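Local coordinates for polyhedrin (Uranotaenia sapphirina cypovirus, PDB 4ZQX), which forms the crystalline matrix of the viral occlusion bodies that embed cypovirus particles, and binds ATP in its crystals, at residues Val30-Pro36 / Pro99-Tyr105; Met61-Asp65 / Gln209-Asn213. One frame throughout, in Å; residues are numbered along the deposited sequence.

Interaction 1. Residues Val30-Pro36 / Pro99-Tyr105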
loop_
_atom_site.group_PDB
_atom_site.type_symbol
_atom_site.label_atom_id
_atom_site.label_comp_id
_atom_site.label_asym_id
_atom_site.label_seq_id
_atom_site.Cartn_x
_atom_site.Cartn_y
_atom_site.Cartn_z
ATOM N N VAL A 30 -6.717 1.721 -16.140
ATOM C CA VAL A 30 -8.035 1.416 -15.609
ATOM C C VAL A 30 -8.347 -0.039 -15.852
ATOM O O VAL A 30 -8.333 -0.513 -16.979
ATOM C CB VAL A 30 -9.138 2.267 -16.245
ATOM C CG1 VAL A 30 -10.518 1.849 -15.706
ATOM C CG2 VAL A 30 -8.894 3.735 -15.959
ATOM N N ILE A 31 -8.616 -0.746 -14.769
ATOM C CA ILE A 31 -9.053 -2.126 -14.851
ATOM C C ILE A 31 -10.535 -2.172 -14.584
ATOM O O ILE A 31 -10.998 -1.592 -13.609
ATOM C CB ILE A 31 -8.316 -2.978 -13.817
ATOM C CG1 ILE A 31 -6.813 -2.884 -14.088
ATOM C CG2 ILE A 31 -8.809 -4.432 -13.864
ATOM C CD1 ILE A 31 -5.956 -3.533 -13.066
ATOM N N VAL A 32 -11.278 -2.830 -15.472
ATOM C CA VAL A 32 -12.712 -2.992 -15.294
ATOM C C VAL A 32 -13.075 -4.464 -15.186
ATOM O O VAL A 32 -12.774 -5.260 -16.097
ATOM C CB VAL A 32 -13.493 -2.414 -16.492
ATOM C CG1 VAL A 32 -15.017 -2.548 -16.282
ATOM C CG2 VAL A 32 -13.084 -0.965 -16.751
ATOM N N ALA A 33 -13.736 -4.809 -14.085
ATOM C CA ALA A 33 -14.314 -6.134 -13.893
ATOM C C ALA A 33 -15.810 -6.059 -14.175
ATOM O O ALA A 33 -16.487 -5.191 -13.655
ATOM C CB ALA A 33 -14.078 -6.615 -12.450
ATOM N N GLU A 34 -16.313 -6.967 -15.002
ATOM C CA GLU A 34 -17.741 -7.032 -15.313
ATOM C C GLU A 34 -18.276 -8.371 -14.795
ATOM O O GLU A 34 -17.655 -9.415 -14.987
ATOM C CB GLU A 34 -17.990 -6.869 -16.824
ATOM C CG GLU A 34 -19.493 -6.805 -17.192
ATOM C CD GLU A 34 -19.792 -6.451 -18.659
ATOM O OE1 GLU A 34 -20.845 -6.910 -19.161
ATOM O OE2 GLU A 34 -19.014 -5.708 -19.305
ATOM N N TYR A 35 -19.429 -8.321 -14.135
ATOM C CA TYR A 35 -20.002 -9.479 -13.454
ATOM C C TYR A 35 -21.244 -9.985 -14.203
ATOM O O TYR A 35 -21.730 -9.330 -15.124
ATOM C CB TYR A 35 -20.309 -9.082 -11.999
ATOM C CG TYR A 35 -19.065 -8.582 -11.293
ATOM C CD1 TYR A 35 -18.214 -9.461 -10.631
ATOM C CD2 TYR A 35 -18.714 -7.240 -11.320
ATOM C CE1 TYR A 35 -17.074 -9.018 -9.989
ATOM C CE2 TYR A 35 -17.573 -6.783 -10.682
ATOM C CZ TYR A 35 -16.753 -7.673 -10.029
ATOM O OH TYR A 35 -15.620 -7.221 -9.399
ATOM N N PRO A 36 -21.749 -11.161 -13.823
ATOM C CA PRO A 36 -22.834 -11.775 -14.600
ATOM C C PRO A 36 -24.100 -10.913 -14.812
ATOM O O PRO A 36 -24.654 -10.986 -15.915
ATOM C CB PRO A 36 -23.139 -13.059 -13.820
ATOM C CG PRO A 36 -21.839 -13.427 -13.204
ATOM C CD PRO A 36 -21.170 -12.108 -12.850
ATOM N N PRO A 99 -15.897 -12.117 -11.456
ATOM C CA PRO A 99 -16.031 -11.465 -12.765
ATOM C C PRO A 99 -16.141 -12.480 -13.899
ATOM O O PRO A 99 -15.506 -13.539 -13.835
ATOM C CB PRO A 99 -14.718 -10.686 -12.917
ATOM C CG PRO A 99 -14.148 -10.579 -11.516
ATOM C CD PRO A 99 -14.631 -11.763 -10.775
ATOM N N LYS A 100 -16.940 -12.153 -14.911
ATOM C CA LYS A 100 -16.976 -12.907 -16.152
ATOM C C LYS A 100 -15.830 -12.505 -17.050
ATOM O O LYS A 100 -15.288 -13.330 -17.776
ATOM C CB LYS A 100 -18.248 -12.595 -16.928
ATOM C CG LYS A 100 -19.487 -13.289 -16.457
ATOM C CD LYS A 100 -20.558 -13.190 -17.539
ATOM C CE LYS A 100 -20.462 -14.341 -18.554
ATOM N NZ LYS A 100 -20.748 -15.691 -17.945
ATOM N N LYS A 101 -15.502 -11.216 -17.020
ATOM C CA LYS A 101 -14.560 -10.622 -17.952
ATOM C C LYS A 101 -13.749 -9.543 -17.243
ATOM O O LYS A 101 -14.275 -8.830 -16.390
ATOM C CB LYS A 101 -15.342 -9.990 -19.107
ATOM C CG LYS A 101 -14.492 -9.183 -20.072
ATOM C CD LYS A 101 -15.249 -8.812 -21.365
ATOM C CE LYS A 101 -16.287 -7.726 -21.129
ATOM N NZ LYS A 101 -16.874 -7.206 -22.411
ATOM N N LEU A 102 -12.474 -9.424 -17.615
ATOM C CA LEU A 102 -11.633 -8.308 -17.185
ATOM C C LEU A 102 -11.126 -7.560 -18.400
ATOM O O LEU A 102 -10.746 -8.183 -19.397
ATOM C CB LEU A 102 -10.441 -8.795 -16.378
ATOM C CG LEU A 102 -10.725 -9.526 -15.075
ATOM C CD1 LEU A 102 -9.451 -10.111 -14.493
ATOM C CD2 LEU A 102 -11.357 -8.577 -14.103
ATOM N N SER A 103 -11.154 -6.231 -18.313
ATOM C CA SER A 103 -10.657 -5.340 -19.345
ATOM C C SER A 103 -9.590 -4.455 -18.734
ATOM O O SER A 103 -9.804 -3.880 -17.672
ATOM C CB SER A 103 -11.792 -4.451 -19.850
ATOM O OG SER A 103 -12.859 -5.231 -20.328
ATOM N N PHE A 104 -8.466 -4.329 -19.431
ATOM C CA PHE A 104 -7.330 -3.542 -18.979
ATOM C C PHE A 104 -7.101 -2.423 -19.982
ATOM O O PHE A 104 -6.758 -2.691 -21.122
ATOM C CB PHE A 104 -6.063 -4.409 -18.896
ATOM C CG PHE A 104 -6.153 -5.520 -17.896
ATOM C CD1 PHE A 104 -6.786 -6.707 -18.213
ATOM C CD2 PHE A 104 -5.611 -5.374 -16.635
ATOM C CE1 PHE A 104 -6.877 -7.717 -17.290
ATOM C CE2 PHE A 104 -5.703 -6.380 -15.719
ATOM C CZ PHE A 104 -6.341 -7.555 -16.048
ATOM N N TYR A 105 -7.284 -1.179 -19.544
ATOM C CA TYR A 105 -7.122 -0.007 -20.397
ATOM C C TYR A 105 -5.864 0.756 -19.993
ATOM O O TYR A 105 -5.751 1.175 -18.852
ATOM C CB TYR A 105 -8.359 0.884 -20.278
ATOM C CG TYR A 105 -9.575 0.246 -20.906
ATOM C CD1 TYR A 105 -9.731 0.239 -22.284
ATOM C CD2 TYR A 105 -10.545 -0.380 -20.133
ATOM C CE1 TYR A 105 -10.819 -0.363 -22.883
ATOM C CE2 TYR A 105 -11.654 -0.962 -20.725
ATOM C CZ TYR A 105 -11.776 -0.958 -22.108
ATOM O OH TYR A 105 -12.857 -1.539 -22.754
HETATM O O HOH W 1 -14.535 -5.753 -18.424
HETATM O O HOH W 2 -19.142 -5.166 -21.881
#

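Interaction 2. Residues Met61-Asp65 / Gln209-Asn213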
loop_
_atom_site.group_PDB
_atom_site.type_symbol
_atom_site.label_atom_id
_atom_site.label_comp_id
_atom_site.label_asym_id
_atom_site.label_seq_id
_atom_site.Cartn_x
_atom_site.Cartn_y
_atom_site.Cartn_z
ATOM N N MET A 61 -13.964 -9.435 -6.062
ATOM C CA MET A 61 -15.319 -9.968 -5.976
ATOM C C MET A 61 -16.317 -8.816 -6.054
ATOM O O MET A 61 -16.022 -7.713 -5.604
ATOM C CB MET A 61 -15.512 -10.704 -4.649
ATOM C CG MET A 61 -14.525 -11.817 -4.399
ATOM S SD MET A 61 -14.864 -13.253 -5.413
ATOM C CE MET A 61 -16.110 -14.016 -4.393
ATOM N N TRP A 62 -17.489 -9.056 -6.628
ATOM C CA TRP A 62 -18.569 -8.099 -6.485
ATOM C C TRP A 62 -19.021 -8.179 -5.040
ATOM O O TRP A 62 -19.474 -9.230 -4.577
ATOM C CB TRP A 62 -19.727 -8.392 -7.438
ATOM C CG TRP A 62 -20.836 -7.433 -7.258
ATOM C CD1 TRP A 62 -22.036 -7.669 -6.668
ATOM C CD2 TRP A 62 -20.838 -6.055 -7.647
ATOM N NE1 TRP A 62 -22.797 -6.520 -6.669
ATOM C CE2 TRP A 62 -22.086 -5.518 -7.273
ATOM C CE3 TRP A 62 -19.909 -5.225 -8.290
ATOM C CZ2 TRP A 62 -22.425 -4.183 -7.506
ATOM C CZ3 TRP A 62 -20.253 -3.907 -8.533
ATOM C CH2 TRP A 62 -21.498 -3.400 -8.144
ATOM N N ASP A 63 -18.888 -7.068 -4.328
ATOM C CA ASP A 63 -18.955 -7.078 -2.863
ATOM C C ASP A 63 -20.141 -6.331 -2.247
ATOM O O ASP A 63 -20.113 -5.957 -1.069
ATOM C CB ASP A 63 -17.621 -6.576 -2.298
ATOM C CG ASP A 63 -17.182 -5.250 -2.882
ATOM O OD1 ASP A 63 -17.697 -4.821 -3.928
ATOM O OD2 ASP A 63 -16.290 -4.636 -2.278
ATOM N N ILE A 64 -21.201 -6.176 -3.028
ATOM C CA ILE A 64 -22.400 -5.482 -2.566
ATOM C C ILE A 64 -23.513 -6.491 -2.358
ATOM O O ILE A 64 -23.803 -7.305 -3.245
ATOM C CB ILE A 64 -22.828 -4.405 -3.579
ATOM C CG1 ILE A 64 -21.624 -3.537 -3.960
ATOM C CG2 ILE A 64 -23.967 -3.542 -3.028
ATOM C CD1 ILE A 64 -20.851 -2.936 -2.774
ATOM N N ASP A 65 -24.142 -6.426 -1.186
ATOM C CA ASP A 65 -25.207 -7.349 -0.814
ATOM C C ASP A 65 -26.334 -6.532 -0.214
ATOM O O ASP A 65 -26.195 -5.967 0.872
ATOM C CB ASP A 65 -24.692 -8.388 0.191
ATOM C CG ASP A 65 -25.723 -9.454 0.526
ATOM O OD1 ASP A 65 -26.603 -9.750 -0.317
ATOM O OD2 ASP A 65 -25.636 -10.001 1.646
ATOM N N GLN A 209 -14.327 2.356 -8.119
ATOM C CA GLN A 209 -15.725 2.754 -8.307
ATOM C C GLN A 209 -16.583 1.556 -8.656
ATOM O O GLN A 209 -16.112 0.589 -9.257
ATOM C CB GLN A 209 -15.844 3.823 -9.396
ATOM C CG GLN A 209 -15.278 5.177 -8.992
ATOM C CD GLN A 209 -15.217 6.157 -10.160
ATOM O OE1 GLN A 209 -14.543 5.910 -11.155
ATOM N NE2 GLN A 209 -15.940 7.259 -10.051
ATOM N N TRP A 210 -17.850 1.648 -8.263
ATOM C CA TRP A 210 -18.853 0.615 -8.490
ATOM C C TRP A 210 -19.927 1.176 -9.404
ATOM O O TRP A 210 -20.371 2.299 -9.204
ATOM C CB TRP A 210 -19.531 0.242 -7.176
ATOM C CG TRP A 210 -18.677 -0.483 -6.190
ATOM C CD1 TRP A 210 -18.702 -1.817 -5.925
ATOM C CD2 TRP A 210 -17.695 0.085 -5.319
ATOM N NE1 TRP A 210 -17.790 -2.123 -4.945
ATOM C CE2 TRP A 210 -17.156 -0.971 -4.555
ATOM C CE3 TRP A 210 -17.214 1.378 -5.114
ATOM C CZ2 TRP A 210 -16.161 -0.777 -3.605
ATOM C CZ3 TRP A 210 -16.212 1.572 -4.159
ATOM C CH2 TRP A 210 -15.703 0.494 -3.413
ATOM N N PHE A 211 -20.354 0.395 -10.391
ATOM C CA PHE A 211 -21.435 0.795 -11.295
ATOM C C PHE A 211 -22.416 -0.364 -11.475
ATOM O O PHE A 211 -22.015 -1.533 -11.497
ATOM C CB PHE A 211 -20.873 1.204 -12.659
ATOM C CG PHE A 211 -19.853 2.304 -12.591
ATOM C CD1 PHE A 211 -20.240 3.637 -12.614
ATOM C CD2 PHE A 211 -18.514 2.009 -12.503
ATOM C CE1 PHE A 211 -19.287 4.660 -12.553
ATOM C CE2 PHE A 211 -17.564 3.026 -12.430
ATOM C CZ PHE A 211 -17.958 4.346 -12.455
ATOM N N ASP A 212 -23.700 -0.051 -11.615
ATOM C CA ASP A 212 -24.701 -1.110 -11.756
ATOM C C ASP A 212 -24.781 -1.670 -13.162
ATOM O O ASP A 212 -25.260 -2.784 -13.360
ATOM C CB ASP A 212 -26.085 -0.639 -11.292
ATOM C CG ASP A 212 -26.183 -0.578 -9.797
ATOM O OD1 ASP A 212 -26.074 -1.635 -9.178
ATOM O OD2 ASP A 212 -26.344 0.510 -9.230
ATOM N N ASN A 213 -24.293 -0.909 -14.135
ATOM C CA ASN A 213 -24.272 -1.363 -15.520
ATOM C C ASN A 213 -23.193 -0.630 -16.299
ATOM O O ASN A 213 -22.685 0.390 -15.854
ATOM C CB ASN A 213 -25.654 -1.213 -16.182
ATOM C CG ASN A 213 -26.185 0.224 -16.164
ATOM O OD1 ASN A 213 -25.541 1.150 -16.679
ATOM N ND2 ASN A 213 -27.380 0.410 -15.587
#

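Interaction 1. Residues Val30-Pro36 / Pro99-Tyr105
V30 and Y105 form a hydrogen-bonded pair in an antiparallel β-ladder that joins two inner strands of the six-stranded sheet of polyhedrin and ends, at E34, in a classic β-bulge. Hydrogen-bonded pairs V30–Y105, V32–S103 and E34–K101 enclose the non-hydrogen-bonded pairs I31–F104 and A33–L102; the bond from V32 N to S103 O, 2.8 Å long, is nearly linear, with 172° at the hydrogen. At the bulge K100 and K101 both face E34, whose carbonyl O takes a bond from K100 N at 2.8 Å and a weak one from K101 N. The E34 side chain leaves the strand with CG anti to the backbone N (chi1 -175°) and stays extended. It points the same way as K101 but meets that side chain only at its tip, where OE2 lies 3.9 Å from K101 CE. The charges stop short of a salt bridge; a water that donates to OE2 and accepts from K101 NZ joins them instead. On the other face I31 branches at CB: CG2 lies near S103 O and F104 CE2, CG1 packs obliquely on the F104 ring, 3.8 Å from F104 CD2, and the terminal CD1 is 3.9 Å from F104 CE2. F104 in turn reaches the three-stranded sheet through I117, I174 and V176. A33 CB fits against L102 CD2, while the Y35 ring lies beside P99, with Y35 CE1 3.7 Å from P99 CG, and its hydroxyl is bonded to L60 O. A second water bridges the strands on the face of V32 and S103, donating to V32 O and lying 2.6 Å from S103 OG.

Interaction 2. Residues Met61-Asp65 / Gln209-Asn213
The backbones of W62 and W210 come no nearer than 8.9 Å between CA atoms, so segment 61-65 meets strand 207-211, an outermost strand within this chain of the six-stranded antiparallel sheet, almost entirely through side chains. The contact is built on an offset edge-to-face tryptophan pair. W210 directs the edge of its five-membered ring toward the face of the six-membered ring of W62, with centroids 5.5 Å apart and planes at 67°; the closest carbons are W62 CZ3 and W210 CD1, at 3.7 Å. W62 reaches across because its CG is anti to the backbone N (chi1 178°), and its CH2 also lies near F211 O. Next to CD1 on the same indole edge, W210 NE1 donates to D63 OD1 at 2.9 Å. This bond is fairly straight, 167° at the hydrogen, and arrives on the syn side of the carboxylate, with OD1 close to the indole plane. The carboxylate is tied down further by K41, which forms a salt bridge to OD1, and by Q69, bonded to OD2; these partners would fix its rotation and probably favour its charged form. I64 adds an apolar contact: its CG1 lies over the rim of one face of the W62 indole and is 3.9 Å from W210 CD1. Y73 of a second subunit meets W210 edge-to-face and also packs on I64, placing the cluster at a subunit interface. Beyond CG1, the I64 chain ends with CD1 3.8 Å from W210 NE1, oblique to the ring.

Overall arrangement
Both contacts reach the same six-stranded antiparallel sheet, their centres about 12 Å apart. Interaction 1 joins neighbouring inner strands 27-34 and 101-107; in interaction 2, segment 61-65, whose strand 64-65 pairs with 68-69 instead, packs from outside that sheet against 207-211, an outermost strand within this chain, separated from 27-34 by strand 40-47. Along the chain the segments alternate, 30-36, 61-65, 99-105, 209-213. The contacts touch directly where Y35 packs on segment 61-65, Y35 CE1 lying 3.4 Å from W62 N. Interaction 1 sits near the chain's centre, and the side chain of Y105 lies about 10 Å from a bound ATP, whereas interaction 2 is peripheral and continues into another subunit's surface.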